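Local coordinates for translation initiation factor eIF2 assembly protein (Schizosaccharomyces pombe, PDB 4ZGP) that acts as an ATP-dependent folding chaperone that binds the gamma subunit of eIF2 and allows it to assemble with the alpha and beta subunits, at residues H31-F34 against S35-Y38; S39-R42 against K43-P46; F197-K201 against R202-F206. All coordinates share one frame; numbering follows the deposited sequence.

Contact 1: residues H31-F34 against S35-Y38; sequences HCQF and SSWY
Trp37 folds its indole back over the start of its own helix, against Phe34 and the carbonyls of 31-34. Its CG stands between the backbone N and the carbonyl carbon (chi1 60°), an orientation that aromatic side chains seldom take within a helix. The pyrrole side thereby reaches the backbone, with CD1 of Trp37 3.1 Å from Gln33 O, while Phe34 O lies over one face of the indole and Cys32 O near its edge. The six-membered ring approaches Phe34 obliquely, the planes turned by 61°; Trp37 CZ2 is 3.5 Å from Phe34 CD1. On its other flank Phe34 runs alongside Tyr38. CG is anti to the backbone N in both, and the two side chains run the same way; their planes, 16° apart, are slid so far that the rings barely overlap. Phe34 CE2 packs on Tyr38 CB at 3.5 Å, and Phe34 CZ on Tyr38 CD1 at 3.6 Å.

The helix itself begins with Gln33 at the N-cap position. Gln33 O accepts from Trp37 N at 3.3 Å and weakly from Ser36 N, and Tyr38 N bonds to Phe34 O at 2.8 Å. The Gln33 amide is held by NE2 bonding to Leu30 O and OE1 to Asn117 ND2. With only an alanine methyl at Trp37, the flank of Phe34 around CD1 and CE1 would probably lose its cover.

The cluster is wedged between sheets: Phe34 rests on strands 48-51 and 180-184, Tyr38 OH bonds to Ala48 N, and Trp37 packs on Leu256 and on Asp258, an ATP-binding residue and probably a magnesium ligand, of strand 253-261.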
ATOM      1  N   HIS A  31     -12.606   1.175   2.647  1.00 20.26           N
ATOM      2  CA  HIS A  31     -11.923   1.376   3.919  1.00 19.40           C
ATOM      3  C   HIS A  31     -10.399   1.349   3.786  1.00 19.03           C
ATOM      4  O   HIS A  31      -9.690   1.850   4.665  1.00 22.91           O
ATOM      5  CB  HIS A  31     -12.358   0.310   4.940  1.00 23.14           C
ATOM      6  CG  HIS A  31     -13.798   0.425   5.331  1.00 25.78           C
ATOM      7  ND1 HIS A  31     -14.510  -0.619   5.880  1.00 29.98           N
ATOM      8  CD2 HIS A  31     -14.670   1.454   5.211  1.00 24.59           C
ATOM      9  CE1 HIS A  31     -15.752  -0.228   6.113  1.00 25.89           C
ATOM     10  NE2 HIS A  31     -15.875   1.026   5.712  1.00 28.46           N
ATOM     11  N   CYS A  32      -9.913   0.748   2.704  1.00 20.80           N
ATOM     12  CA  CYS A  32      -8.477   0.606   2.484  1.00 22.42           C
ATOM     13  C   CYS A  32      -7.881   1.721   1.639  1.00 21.85           C
ATOM     14  O   CYS A  32      -6.673   1.697   1.370  1.00 20.11           O
ATOM     15  CB  CYS A  32      -8.167  -0.748   1.820  1.00 24.05           C
ATOM     16  SG  CYS A  32      -8.290  -2.077   3.037  1.00 26.24           S
ATOM     17  N   GLN A  33      -8.700   2.672   1.200  1.00 20.81           N
ATOM     18  CA  GLN A  33      -8.138   3.825   0.492  1.00 22.90           C
ATOM     19  C   GLN A  33      -7.156   4.547   1.390  1.00 22.91           C
ATOM     20  O   GLN A  33      -7.395   4.679   2.592  1.00 20.37           O
ATOM     21  CB  GLN A  33      -9.224   4.816   0.069  1.00 22.15           C
ATOM     22  CG  GLN A  33     -10.300   4.328  -0.871  1.00 22.91           C
ATOM     23  CD  GLN A  33     -11.413   5.378  -0.984  1.00 27.11           C
ATOM     24  OE1 GLN A  33     -11.407   6.196  -1.890  1.00 27.63           O
ATOM     25  NE2 GLN A  33     -12.338   5.371  -0.030  1.00 23.75           N
ATOM     26  N   PHE A  34      -6.061   5.050   0.815  1.00 20.54           N
ATOM     27  CA  PHE A  34      -5.049   5.741   1.612  1.00 19.24           C
ATOM     28  C   PHE A  34      -5.650   6.861   2.473  1.00 18.25           C
ATOM     29  O   PHE A  34      -5.367   6.965   3.662  1.00 21.92           O
ATOM     30  CB  PHE A  34      -3.958   6.335   0.696  1.00 19.22           C
ATOM     31  CG  PHE A  34      -2.759   6.806   1.437  1.00 23.53           C
ATOM     32  CD1 PHE A  34      -1.696   5.941   1.681  1.00 23.86           C
ATOM     33  CD2 PHE A  34      -2.678   8.114   1.883  1.00 22.91           C
ATOM     34  CE1 PHE A  34      -0.583   6.370   2.374  1.00 27.47           C
ATOM     35  CE2 PHE A  34      -1.569   8.548   2.586  1.00 20.18           C
ATOM     36  CZ  PHE A  34      -0.526   7.687   2.833  1.00 22.53           C
ATOM     37  N   SER A  35      -6.483   7.690   1.864  1.00 23.65           N
ATOM     38  CA  SER A  35      -7.085   8.789   2.612  1.00 25.66           C
ATOM     39  C   SER A  35      -7.922   8.278   3.793  1.00 27.92           C
ATOM     40  O   SER A  35      -8.024   8.945   4.808  1.00 24.92           O
ATOM     41  CB  SER A  35      -7.956   9.657   1.707  1.00 26.90           C
ATOM     42  OG  SER A  35      -8.953   8.902   1.049  1.00 23.36           O
ATOM     43  N   SER A  36      -8.502   7.090   3.668  1.00 25.69           N
ATOM     44  CA  SER A  36      -9.339   6.591   4.751  1.00 25.58           C
ATOM     45  C   SER A  36      -8.514   6.151   5.956  1.00 25.97           C
ATOM     46  O   SER A  36      -8.938   6.324   7.085  1.00 35.89           O
ATOM     47  CB  SER A  36     -10.232   5.436   4.269  1.00 23.08           C
ATOM     48  OG  SER A  36     -11.125   5.878   3.260  1.00 27.62           O
ATOM     49  N   TRP A  37      -7.340   5.578   5.755  1.00 25.82           N
ATOM     50  CA  TRP A  37      -6.642   5.097   6.935  1.00 24.18           C
ATOM     51  C   TRP A  37      -5.499   5.999   7.361  1.00 20.83           C
ATOM     52  O   TRP A  37      -5.073   5.958   8.522  1.00 22.43           O
ATOM     53  CB  TRP A  37      -6.165   3.650   6.729  1.00 23.38           C
ATOM     54  CG  TRP A  37      -5.211   3.398   5.594  1.00 24.48           C
ATOM     55  CD1 TRP A  37      -5.520   2.920   4.353  1.00 22.64           C
ATOM     56  CD2 TRP A  37      -3.793   3.583   5.607  1.00 21.76           C
ATOM     57  NE1 TRP A  37      -4.392   2.809   3.593  1.00 20.94           N
ATOM     58  CE2 TRP A  37      -3.312   3.207   4.333  1.00 25.10           C
ATOM     59  CE3 TRP A  37      -2.886   4.054   6.560  1.00 19.93           C
ATOM     60  CZ2 TRP A  37      -1.965   3.286   3.984  1.00 23.06           C
ATOM     61  CZ3 TRP A  37      -1.538   4.120   6.213  1.00 21.07           C
ATOM     62  CH2 TRP A  37      -1.097   3.743   4.933  1.00 22.56           C
ATOM     63  N   TYR A  38      -5.016   6.835   6.449  1.00 24.41           N
ATOM     64  CA  TYR A  38      -3.906   7.734   6.792  1.00 23.41           C
ATOM     65  C   TYR A  38      -4.354   8.664   7.912  1.00 25.13           C
ATOM     66  O   TYR A  38      -3.610   8.919   8.848  1.00 27.81           O
ATOM     67  CB  TYR A  38      -3.430   8.551   5.585  1.00 26.21           C
ATOM     68  CG  TYR A  38      -2.294   9.488   5.939  1.00 24.23           C
ATOM     69  CD1 TYR A  38      -1.016   8.996   6.168  1.00 24.26           C
ATOM     70  CD2 TYR A  38      -2.504  10.857   6.076  1.00 33.80           C
ATOM     71  CE1 TYR A  38       0.029   9.851   6.506  1.00 25.69           C
ATOM     72  CE2 TYR A  38      -1.464  11.711   6.421  1.00 32.21           C
ATOM     73  CZ  TYR A  38      -0.202  11.197   6.638  1.00 30.54           C
ATOM     74  OH  TYR A  38       0.857  12.024   6.977  1.00 31.80           O
TER

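Contact 2: residues S39-R42 against K43-P46; sequences SLFR and KLTP
Phe41 and Leu44 meet in a tight local turn that takes the chain out of helix 34-40 and into the loop before strand 48-51. The backbone of Arg42 and Lys43 between them fits a type I beta turn, and it is closed by a hydrogen bond from Leu44 N to Phe41 O of 2.9 Å. The bond is fairly straight at hydrogen (159°), although the donor sits 50° out of the carbonyl plane.

The side chains at the two ends of the turn cross obliquely, and one methyl does the touching: CD1 of Leu44 lies 3.8 Å from CD1 of Phe41 and also reaches its CB. In both residues CG is anti to the carbonyl carbon, which brings the branches together on one flank of the turn. The preceding residue covers a face of the aromatic ring, with Leu40 CB 3.5 Å above its centre. Further out, Phe41 packs on Leu256 and Ile259 of strand 253-261.

Thr45 approaches the turn with its methyl, CG2 standing 3.2 Å from Phe41 O. With OG1 anti to the backbone N (chi1 -172°), the hydroxyl is left to bond with Leu256 O, while the backbone of Leu44 is hydrogen-bonded to the same residue.

Two waters bridge the polar backbone. One accepts from Lys43 N at 2.9 Å and donates to Leu40 O. The other donates to Arg42 O at 2.8 Å and to Thr45 O at 2.7 Å. These two carbonyl oxygens are both acceptors and cannot bond to each other, and a water that donates to both probably eases their closeness; within the turn one direct backbone bond is joined by two water bridges, which suggests that solvent contributes to its polar bridging.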
ATOM      1  N   SER A  39      -5.593   9.133   7.781  1.00 29.63           N
ATOM      2  CA  SER A  39      -6.308   9.920   8.780  1.00 34.62           C
ATOM      3  C   SER A  39      -6.328   9.247  10.147  1.00 29.69           C
ATOM      4  O   SER A  39      -5.954   9.848  11.151  1.00 37.49           O
ATOM      5  CB  SER A  39      -7.741  10.147   8.300  1.00 41.94           C
ATOM      6  OG  SER A  39      -8.201   8.957   7.658  1.00 37.25           O
ATOM      7  N   LEU A  40      -6.755   7.988  10.171  1.00 27.09           N
ATOM      8  CA  LEU A  40      -6.728   7.188  11.395  1.00 21.58           C
ATOM      9  C   LEU A  40      -5.369   7.053  12.053  1.00 24.00           C
ATOM     10  O   LEU A  40      -5.265   7.096  13.274  1.00 21.04           O
ATOM     11  CB  LEU A  40      -7.235   5.770  11.109  1.00 23.55           C
ATOM     12  CG  LEU A  40      -8.674   5.623  10.650  1.00 26.91           C
ATOM     13  CD1 LEU A  40      -9.005   4.132  10.431  1.00 22.26           C
ATOM     14  CD2 LEU A  40      -9.612   6.260  11.701  1.00 27.90           C
ATOM     15  N   PHE A  41      -4.343   6.830  11.235  1.00 21.03           N
ATOM     16  CA  PHE A  41      -3.080   6.313  11.718  1.00 26.78           C
ATOM     17  C   PHE A  41      -1.897   7.231  11.406  1.00 25.18           C
ATOM     18  O   PHE A  41      -0.771   6.765  11.270  1.00 22.87           O
ATOM     19  CB  PHE A  41      -2.861   4.907  11.109  1.00 21.57           C
ATOM     20  CG  PHE A  41      -3.979   3.955  11.449  1.00 19.42           C
ATOM     21  CD1 PHE A  41      -4.426   3.881  12.742  1.00 19.16           C
ATOM     22  CD2 PHE A  41      -4.600   3.205  10.473  1.00 22.75           C
ATOM     23  CE1 PHE A  41      -5.483   3.034  13.099  1.00 20.03           C
ATOM     24  CE2 PHE A  41      -5.642   2.344  10.811  1.00 24.05           C
ATOM     25  CZ  PHE A  41      -6.080   2.268  12.126  1.00 21.33           C
ATOM     26  N   ARG A  42      -2.164   8.535  11.321  1.00 26.92           N
ATOM     27  CA  ARG A  42      -1.138   9.515  10.977  1.00 28.43           C
ATOM     28  C   ARG A  42       0.091   9.412  11.871  1.00 24.93           C
ATOM     29  O   ARG A  42       1.212   9.545  11.400  1.00 28.34           O
ATOM     30  CB  ARG A  42      -1.730  10.936  11.051  1.00 32.40           C
ATOM     31  CG  ARG A  42      -0.767  12.061  10.654  1.00 41.31           C
ATOM     32  CD  ARG A  42      -1.405  13.432  10.914  1.00 44.91           C
ATOM     33  NE  ARG A  42      -2.780  13.468  10.420  1.00 56.48           N
ATOM     34  CZ  ARG A  42      -3.155  13.991   9.255  1.00 59.12           C
ATOM     35  NH1 ARG A  42      -2.261  14.555   8.449  1.00 58.52           N
ATOM     36  NH2 ARG A  42      -4.433  13.960   8.900  1.00 56.91           N
ATOM     37  N   LYS A  43      -0.108   9.139  13.152  1.00 23.22           N
ATOM     38  CA  LYS A  43       1.010   9.056  14.088  1.00 28.68           C
ATOM     39  C   LYS A  43       1.865   7.783  13.931  1.00 27.25           C
ATOM     40  O   LYS A  43       2.941   7.679  14.526  1.00 27.47           O
ATOM     41  CB  LYS A  43       0.493   9.136  15.526  1.00 35.39           C
ATOM     42  CG  LYS A  43      -0.198  10.467  15.877  1.00 39.66           C
ATOM     43  CD  LYS A  43      -1.032  10.338  17.148  1.00 46.54           C
ATOM     44  CE  LYS A  43      -2.002  11.515  17.290  1.00 54.18           C
ATOM     45  NZ  LYS A  43      -2.929  11.338  18.442  1.00 59.42           N
ATOM     46  N   LEU A  44       1.388   6.828  13.138  1.00 25.19           N
ATOM     47  CA  LEU A  44       2.051   5.519  13.021  1.00 26.28           C
ATOM     48  C   LEU A  44       2.709   5.290  11.668  1.00 25.84           C
ATOM     49  O   LEU A  44       3.382   4.284  11.459  1.00 24.91           O
ATOM     50  CB  LEU A  44       1.029   4.396  13.267  1.00 22.77           C
ATOM     51  CG  LEU A  44       0.124   4.544  14.494  1.00 27.53           C
ATOM     52  CD1 LEU A  44      -1.009   3.524  14.420  1.00 26.39           C
ATOM     53  CD2 LEU A  44       0.906   4.347  15.774  1.00 33.54           C
ATOM     54  N   THR A  45       2.537   6.233  10.755  1.00 23.32           N
ATOM     55  CA  THR A  45       2.827   5.984   9.352  1.00 21.36           C
ATOM     56  C   THR A  45       3.692   7.120   8.823  1.00 28.98           C
ATOM     57  O   THR A  45       3.605   8.252   9.310  1.00 25.80           O
ATOM     58  CB  THR A  45       1.500   5.836   8.528  1.00 24.63           C
ATOM     59  OG1 THR A  45       1.776   5.411   7.186  1.00 24.96           O
ATOM     60  CG2 THR A  45       0.765   7.144   8.486  1.00 27.69           C
ATOM     61  N   PRO A  46       4.566   6.820   7.864  1.00 27.35           N
ATOM     62  CA  PRO A  46       5.449   7.898   7.396  1.00 29.22           C
ATOM     63  C   PRO A  46       4.680   9.045   6.763  1.00 28.32           C
ATOM     64  O   PRO A  46       3.602   8.867   6.184  1.00 25.97           O
ATOM     65  CB  PRO A  46       6.342   7.194   6.377  1.00 34.51           C
ATOM     66  CG  PRO A  46       6.349   5.740   6.826  1.00 30.57           C
ATOM     67  CD  PRO A  46       4.922   5.522   7.266  1.00 29.71           C
TER
HETATM   68  O   HOH W   1      -2.712   8.507  14.351  1.00 34.20           O
HETATM   69  O   HOH W   2       2.431  10.694   9.123  1.00 31.74           O

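Contact 3: residues F197-K201 against R202-F206; sequences FVKSK and RLIAF
Lys199 and Arg202 close a beta hairpin, strands 193-199 and 202-208 of the mixed sheet in this ATP-grasp protein, through a type I' turn. Ser200 and Lys201 fill the two corners with positive phi, an uncommon backbone shape for residues that carry side chains. Lys199 N bonds to Arg202 O at 2.9 Å, and Arg202 N returns the bond to Lys199 O, also at 2.9 Å, making a hydrogen-bonded pair. Next along the ladder Val198 faces Leu203 as a non-hydrogen-bonded pair; their side chains lie on the sheet face covered by helix 221-233, where both meet Leu232.

A beta bulge follows, in which Ile204 and Ala205 together stand opposite Phe197, with Ile204 the extra residue. Its N bonds to Phe197 O at 3.0 Å. Its CG1, held between the backbone N and the carbonyl carbon (chi1 59°), comes down to 3.4 Å from that same Phe197 O, and this sends CD1 of Ile204 obliquely across to CB of Lys199, 4.0 Å away. Lys199 and Arg202 lie on the other face, that of Phe197 and Ala205, and their chains lead away: Lys199 NZ reaches backbone carbonyls at Leu276 and Met279, and Arg202 NE that of Ser281.

Within the bulge Phe197 also donates, its N bonding to Ala205 O at 2.8 Å. The same oxygen lies at the edge of the Phe197 ring, in its plane, 3.5 Å from Phe197 CD1.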
ATOM      1  N   PHE A 197      -1.215 -10.446   8.545  1.00 20.20           N
ATOM      2  CA  PHE A 197      -2.542 -10.880   8.186  1.00 21.81           C
ATOM      3  C   PHE A 197      -3.396 -10.964   9.437  1.00 20.90           C
ATOM      4  O   PHE A 197      -2.995 -11.542  10.448  1.00 22.22           O
ATOM      5  CB  PHE A 197      -2.466 -12.236   7.469  1.00 22.61           C
ATOM      6  CG  PHE A 197      -1.660 -12.198   6.206  1.00 22.58           C
ATOM      7  CD1 PHE A 197      -0.287 -12.400   6.233  1.00 19.72           C
ATOM      8  CD2 PHE A 197      -2.275 -11.985   4.990  1.00 22.61           C
ATOM      9  CE1 PHE A 197       0.450 -12.374   5.052  1.00 17.23           C
ATOM     10  CE2 PHE A 197      -1.540 -11.956   3.814  1.00 21.43           C
ATOM     11  CZ  PHE A 197      -0.184 -12.153   3.841  1.00 19.50           C
ATOM     12  N   VAL A 198      -4.569 -10.349   9.362  1.00 23.49           N
ATOM     13  CA  VAL A 198      -5.423 -10.165  10.505  1.00 22.34           C
ATOM     14  C   VAL A 198      -6.793 -10.756  10.214  1.00 22.20           C
ATOM     15  O   VAL A 198      -7.395 -10.447   9.200  1.00 20.75           O
ATOM     16  CB  VAL A 198      -5.597  -8.663  10.852  1.00 22.41           C
ATOM     17  CG1 VAL A 198      -6.551  -8.507  12.015  1.00 22.81           C
ATOM     18  CG2 VAL A 198      -4.249  -8.019  11.166  1.00 20.47           C
ATOM     19  N   LYS A 199      -7.276 -11.603  11.115  1.00 27.22           N
ATOM     20  CA  LYS A 199      -8.595 -12.206  10.944  1.00 26.43           C
ATOM     21  C   LYS A 199      -9.306 -12.187  12.285  1.00 24.97           C
ATOM     22  O   LYS A 199      -8.722 -12.551  13.305  1.00 26.11           O
ATOM     23  CB  LYS A 199      -8.482 -13.637  10.408  1.00 32.69           C
ATOM     24  CG  LYS A 199      -9.827 -14.306  10.183  1.00 36.54           C
ATOM     25  CD  LYS A 199      -9.678 -15.814  10.045  1.00 37.56           C
ATOM     26  CE  LYS A 199      -9.101 -16.158   8.711  1.00 32.12           C
ATOM     27  NZ  LYS A 199      -9.141 -17.638   8.419  1.00 30.82           N
ATOM     28  N   SER A 200     -10.555 -11.727  12.271  1.00 29.05           N
ATOM     29  CA  SER A 200     -11.317 -11.463  13.489  1.00 32.68           C
ATOM     30  C   SER A 200     -10.492 -10.668  14.495  1.00 31.20           C
ATOM     31  O   SER A 200     -10.436 -11.006  15.671  1.00 30.68           O
ATOM     32  CB  SER A 200     -11.826 -12.779  14.099  1.00 31.45           C
ATOM     33  OG  SER A 200     -12.423 -13.553  13.077  1.00 37.63           O
ATOM     34  N   LYS A 201      -9.828  -9.621  13.997  1.00 27.70           N
ATOM     35  CA  LYS A 201      -9.026  -8.707  14.806  0.67 27.31           C
ATOM     36  C   LYS A 201      -7.829  -9.360  15.489  1.00 33.51           C
ATOM     37  O   LYS A 201      -7.230  -8.784  16.402  1.00 31.36           O
ATOM     38  CB  LYS A 201      -9.906  -8.020  15.857  0.67 32.72           C
ATOM     39  CG  LYS A 201     -10.940  -7.079  15.266  0.67 32.11           C
ATOM     40  CD  LYS A 201     -10.284  -6.073  14.325  0.67 29.79           C
ATOM     41  CE  LYS A 201     -11.160  -4.840  14.099  0.67 32.42           C
ATOM     42  NZ  LYS A 201     -10.559  -3.936  13.075  0.67 23.85           N
ATOM     43  N   ARG A 202      -7.455 -10.552  15.040  1.00 28.96           N
ATOM     44  CA  ARG A 202      -6.278 -11.173  15.608  1.00 27.02           C
ATOM     45  C   ARG A 202      -5.195 -11.386  14.528  1.00 21.04           C
ATOM     46  O   ARG A 202      -5.498 -11.627  13.370  1.00 23.45           O
ATOM     47  CB  ARG A 202      -6.664 -12.499  16.272  1.00 33.89           C
ATOM     48  CG  ARG A 202      -7.572 -12.287  17.497  1.00 40.97           C
ATOM     49  CD  ARG A 202      -8.195 -13.583  18.000  1.00 49.34           C
ATOM     50  NE  ARG A 202      -7.189 -14.610  18.255  1.00 55.47           N
ATOM     51  CZ  ARG A 202      -6.452 -14.675  19.359  1.00 53.71           C
ATOM     52  NH1 ARG A 202      -6.609 -13.771  20.319  1.00 54.69           N
ATOM     53  NH2 ARG A 202      -5.559 -15.643  19.498  1.00 55.26           N
ATOM     54  N   LEU A 203      -3.942 -11.287  14.939  1.00 28.20           N
ATOM     55  CA  LEU A 203      -2.824 -11.535  14.039  1.00 25.38           C
ATOM     56  C   LEU A 203      -2.606 -13.037  13.867  1.00 21.11           C
ATOM     57  O   LEU A 203      -2.118 -13.690  14.790  1.00 29.39           O
ATOM     58  CB  LEU A 203      -1.566 -10.891  14.592  1.00 25.48           C
ATOM     59  CG  LEU A 203      -0.283 -11.045  13.774  1.00 24.50           C
ATOM     60  CD1 LEU A 203      -0.350 -10.164  12.542  1.00 23.74           C
ATOM     61  CD2 LEU A 203       0.926 -10.667  14.632  1.00 24.33           C
ATOM     62  N   ILE A 204      -2.956 -13.556  12.704  1.00 23.53           N
ATOM     63  CA  ILE A 204      -2.872 -14.994  12.474  1.00 27.30           C
ATOM     64  C   ILE A 204      -1.566 -15.397  11.792  1.00 29.53           C
ATOM     65  O   ILE A 204      -1.145 -16.555  11.879  1.00 28.86           O
ATOM     66  CB  ILE A 204      -4.049 -15.492  11.644  1.00 24.57           C
ATOM     67  CG1 ILE A 204      -4.111 -14.779  10.286  1.00 28.45           C
ATOM     68  CG2 ILE A 204      -5.352 -15.298  12.418  1.00 29.75           C
ATOM     69  CD1 ILE A 204      -5.055 -15.399   9.285  1.00 30.08           C
ATOM     70  N   ALA A 205      -0.923 -14.441  11.124  1.00 24.41           N
ATOM     71  CA  ALA A 205       0.271 -14.739  10.328  1.00 20.09           C
ATOM     72  C   ALA A 205       0.979 -13.468   9.901  1.00 27.94           C
ATOM     73  O   ALA A 205       0.334 -12.447   9.707  1.00 24.50           O
ATOM     74  CB  ALA A 205      -0.092 -15.535   9.085  1.00 24.75           C
ATOM     75  N   PHE A 206       2.295 -13.554   9.723  1.00 21.67           N
ATOM     76  CA  PHE A 206       3.015 -12.504   8.998  1.00 20.54           C
ATOM     77  C   PHE A 206       4.261 -13.076   8.363  1.00 26.09           C
ATOM     78  O   PHE A 206       4.776 -14.120   8.790  1.00 25.55           O
ATOM     79  CB  PHE A 206       3.362 -11.297   9.900  1.00 18.85           C
ATOM     80  CG  PHE A 206       4.450 -11.530  10.927  1.00 22.43           C
ATOM     81  CD1 PHE A 206       5.796 -11.309  10.623  1.00 23.88           C
ATOM     82  CD2 PHE A 206       4.122 -11.880  12.224  1.00 25.15           C
ATOM     83  CE1 PHE A 206       6.786 -11.482  11.570  1.00 25.52           C
ATOM     84  CE2 PHE A 206       5.122 -12.048  13.199  1.00 28.65           C
ATOM     85  CZ  PHE A 206       6.450 -11.845  12.871  1.00 24.51           C
TER

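From the N terminus, contact 1 spans the junction from the loop after helix 26-31 into helix 34-40, and contact 2 follows directly, closing the turn by which the chain leaves that helix for strand 48-51. The two therefore run in series on one helix, and they touch: Thr45 CG2 packs on Tyr38 CE1 at 3.4 Å. Together they set the helix and its exit against strand 253-261. Contact 3 comes much later, closing the hairpin of strands 193-199 and 202-208; it neither nests with nor crosses the others. Its centre lies about 19 Å from that of contact 1, yet strand 253-261 belongs to the same mixed sheet as the hairpin.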